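Local coordinates for protein L-threonine dehydrogenase (Flavobacterium frigidimaris, PDB 2YY7) that probably catalyses the NAD-dependent oxidation of L-threonine at its 3-hydroxyl, at residues Leu78-Glu84 against Ser140-Gly144. Residues are numbered along the deposited sequence; the frame is centred on the assembly and turned at random.
With NAD (nicotinamide-adenine-dinucleotide), chain E.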
loop_
_atom_site.group_PDB
_atom_site.type_symbol
_atom_site.label_atom_id
_atom_site.label_comp_id
_atom_site.label_asym_id
_atom_site.label_seq_id
_atom_site.Cartn_x
_atom_site.Cartn_y
_atom_site.Cartn_z
ATOM N N LEU A 78 -1.324 -4.512 15.551
ATOM C CA LEU A 78 -1.180 -5.962 15.668
ATOM C C LEU A 78 0.045 -6.314 14.819
ATOM O O LEU A 78 0.236 -5.753 13.739
ATOM C CB LEU A 78 -2.421 -6.690 15.135
ATOM C CG LEU A 78 -3.732 -6.518 15.909
ATOM C CD1 LEU A 78 -4.751 -7.535 15.418
ATOM C CD2 LEU A 78 -3.490 -6.719 17.396
ATOM N N LEU A 79 0.872 -7.235 15.303
ATOM C CA LEU A 79 2.085 -7.631 14.595
ATOM C C LEU A 79 1.887 -8.656 13.471
ATOM O O LEU A 79 0.801 -9.207 13.305
ATOM C CB LEU A 79 3.120 -8.143 15.601
ATOM C CG LEU A 79 3.962 -7.061 16.277
ATOM C CD1 LEU A 79 3.070 -6.036 16.955
ATOM C CD2 LEU A 79 4.899 -7.715 17.280
ATOM N N SER A 80 2.957 -8.906 12.719
ATOM C CA SER A 80 2.944 -9.821 11.579
ATOM C C SER A 80 2.219 -11.150 11.758
ATOM O O SER A 80 1.292 -11.448 11.017
ATOM C CB SER A 80 4.379 -10.095 11.102
ATOM O OG SER A 80 5.159 -10.703 12.116
ATOM N N ALA A 81 2.643 -11.955 12.724
ATOM C CA ALA A 81 2.005 -13.251 12.936
ATOM C C ALA A 81 0.575 -13.139 13.469
ATOM O O ALA A 81 -0.336 -13.806 12.976
ATOM C CB ALA A 81 2.857 -14.103 13.873
ATOM N N THR A 82 0.376 -12.291 14.470
ATOM C CA THR A 82 -0.945 -12.102 15.059
ATOM C C THR A 82 -1.967 -11.577 14.049
ATOM O O THR A 82 -3.124 -12.003 14.039
ATOM C CB THR A 82 -0.882 -11.116 16.245
ATOM O OG1 THR A 82 0.010 -11.625 17.246
ATOM C CG2 THR A 82 -2.258 -10.932 16.853
ATOM N N ALA A 83 -1.538 -10.651 13.200
ATOM C CA ALA A 83 -2.425 -10.064 12.204
ATOM C C ALA A 83 -3.004 -11.094 11.230
ATOM O O ALA A 83 -4.123 -10.928 10.748
ATOM C CB ALA A 83 -1.687 -8.971 11.437
ATOM N N GLU A 84 -2.248 -12.149 10.937
ATOM C CA GLU A 84 -2.726 -13.184 10.020
ATOM C C GLU A 84 -3.926 -13.922 10.597
ATOM O O GLU A 84 -4.742 -14.464 9.855
ATOM C CB GLU A 84 -1.618 -14.196 9.707
ATOM C CG GLU A 84 -0.545 -13.673 8.764
ATOM C CD GLU A 84 -1.107 -13.227 7.421
ATOM O OE1 GLU A 84 -1.641 -14.073 6.674
ATOM O OE2 GLU A 84 -1.014 -12.026 7.113
ATOM N N SER A 140 3.413 -9.843 1.483
ATOM C CA SER A 140 2.442 -10.918 1.351
ATOM C C SER A 140 1.599 -11.140 2.612
ATOM O O SER A 140 0.778 -12.052 2.654
ATOM C CB SER A 140 3.159 -12.214 0.971
ATOM O OG SER A 140 4.178 -12.509 1.904
ATOM N N THR A 141 1.805 -10.313 3.638
ATOM C CA THR A 141 1.032 -10.431 4.880
ATOM C C THR A 141 0.156 -9.201 5.096
ATOM O O THR A 141 0.457 -8.125 4.580
ATOM C CB THR A 141 1.944 -10.566 6.116
ATOM O OG1 THR A 141 2.684 -9.351 6.308
ATOM C CG2 THR A 141 2.914 -11.720 5.930
ATOM N N VAL A 142 -0.926 -9.366 5.852
ATOM C CA VAL A 142 -1.828 -8.256 6.166
ATOM C C VAL A 142 -1.009 -7.157 6.836
ATOM O O VAL A 142 -1.146 -5.975 6.519
ATOM C CB VAL A 142 -2.947 -8.691 7.164
ATOM C CG1 VAL A 142 -3.773 -7.482 7.592
ATOM C CG2 VAL A 142 -3.843 -9.738 6.526
ATOM N N TYR A 143 -0.156 -7.567 7.769
ATOM C CA TYR A 143 0.696 -6.645 8.515
ATOM C C TYR A 143 1.556 -5.802 7.576
ATOM O O TYR A 143 1.523 -4.570 7.632
ATOM C CB TYR A 143 1.584 -7.441 9.466
ATOM C CG TYR A 143 2.578 -6.645 10.279
ATOM C CD1 TYR A 143 2.161 -5.773 11.288
ATOM C CD2 TYR A 143 3.946 -6.840 10.104
ATOM C CE1 TYR A 143 3.098 -5.120 12.120
ATOM C CE2 TYR A 143 4.882 -6.205 10.916
ATOM C CZ TYR A 143 4.456 -5.352 11.925
ATOM O OH TYR A 143 5.402 -4.770 12.743
ATOM N N GLY A 144 2.318 -6.472 6.710
ATOM C CA GLY A 144 3.176 -5.763 5.773
ATOM C C GLY A 144 2.415 -4.786 4.894
ATOM O O GLY A 144 2.899 -3.694 4.598
HETATM P PA NAD E . 3.193 -5.152 21.248
HETATM O O1A NAD E . 4.143 -5.768 22.215
HETATM O O2A NAD E . 2.190 -6.076 20.658
HETATM O O5B NAD E . 2.538 -3.845 21.855
HETATM C C5B NAD E . 1.369 -3.294 21.320
HETATM C C4B NAD E . 0.645 -2.524 22.396
HETATM O O4B NAD E . -0.435 -1.825 21.774
HETATM C C3B NAD E . 0.061 -3.457 23.484
HETATM O O3B NAD E . 0.458 -3.044 24.804
HETATM C C2B NAD E . -1.449 -3.387 23.226
HETATM O O2B NAD E . -2.211 -3.544 24.410
HETATM C C1B NAD E . -1.588 -1.992 22.597
HETATM N N9A NAD E . -2.845 -1.825 21.854
HETATM C C8A NAD E . -3.426 -2.756 20.994
HETATM N N7A NAD E . -4.574 -2.236 20.535
HETATM C C5A NAD E . -4.704 -1.002 21.072
HETATM C C6A NAD E . -5.712 -0.057 20.962
HETATM N N6A NAD E . -6.808 -0.324 20.284
HETATM N N1A NAD E . -5.601 1.120 21.654
HETATM C C2A NAD E . -4.499 1.378 22.456
HETATM N N3A NAD E . -3.498 0.438 22.602
HETATM C C4A NAD E . -3.627 -0.740 21.909
HETATM O O3 NAD E . 4.015 -4.591 19.988
HETATM P PN NAD E . 5.511 -3.962 19.932
HETATM O O1N NAD E . 5.776 -3.021 21.070
HETATM O O2N NAD E . 6.413 -5.098 19.597
HETATM O O5D NAD E . 5.409 -3.072 18.578
HETATM C C5D NAD E . 5.065 -1.679 18.638
HETATM C C4D NAD E . 5.144 -1.089 17.204
HETATM O O4D NAD E . 6.404 -1.383 16.629
HETATM C C3D NAD E . 4.120 -1.689 16.236
HETATM O O3D NAD E . 3.727 -0.681 15.310
HETATM C C2D NAD E . 4.916 -2.721 15.472
HETATM O O2D NAD E . 4.254 -2.993 14.260
HETATM C C1D NAD E . 6.283 -2.046 15.351
HETATM N N1N NAD E . 7.334 -3.062 15.112
HETATM C C2N NAD E . 7.679 -3.943 16.117
HETATM C C3N NAD E . 8.666 -4.894 15.882
HETATM C C7N NAD E . 9.147 -5.789 16.992
HETATM O O7N NAD E . 10.077 -6.745 16.619
HETATM N N7N NAD E . 8.671 -5.704 18.247
HETATM C C4N NAD E . 9.290 -4.973 14.623
HETATM C C5N NAD E . 8.948 -4.057 13.624
HETATM C C6N NAD E . 7.960 -3.121 13.862
HETATM O O HOH W 1 0.052 -10.413 8.932
#
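The Leu79-Ser80 peptide lies over one face of the Tyr143 ring: Ser80 N sits 3.3 Å above the plane, over its centre, and Leu79 C covers the rim on the same face. In this Rossmann-fold dehydrogenase, Tyr143 and Lys147, four residues on in helix 142-161, are consistent with the YxxxK motif of the short-chain dehydrogenases, in which the tyrosine usually serves as the acid-base. CG stands anti to the backbone N (chi1 177°), which carries the ring under the Leu79-Ser80 peptide and its hydroxyl to the nicotinamide ribose, Tyr143 OH lying 2.6 Å from NAD O2D, a hydrogen bond, with O2D lying in the plane of the ring. A leucine at Tyr143 would probably leave the ribose hydroxyl without this partner and the peptide without its flat support. Leu79 borders the cofactor too, with CD1 3.5 Å from the bridging O3 of NAD.

The first three N-H groups of helix 142-161 each find an acceptor. Thr141 caps it from within, OG1 accepting from Gly144 N at 2.9 Å. From the other segment, Glu84, bent at chi2 (-59°), brings OE2 to Val142 N at 2.9 Å with an N-H...O angle of 164°, while its OE1 bonds Tyr156 OH of the second subunit. One water completes the junction, donating to Ser80 O and Glu84 OE2 and accepting from Tyr143 N at 3.1 Å.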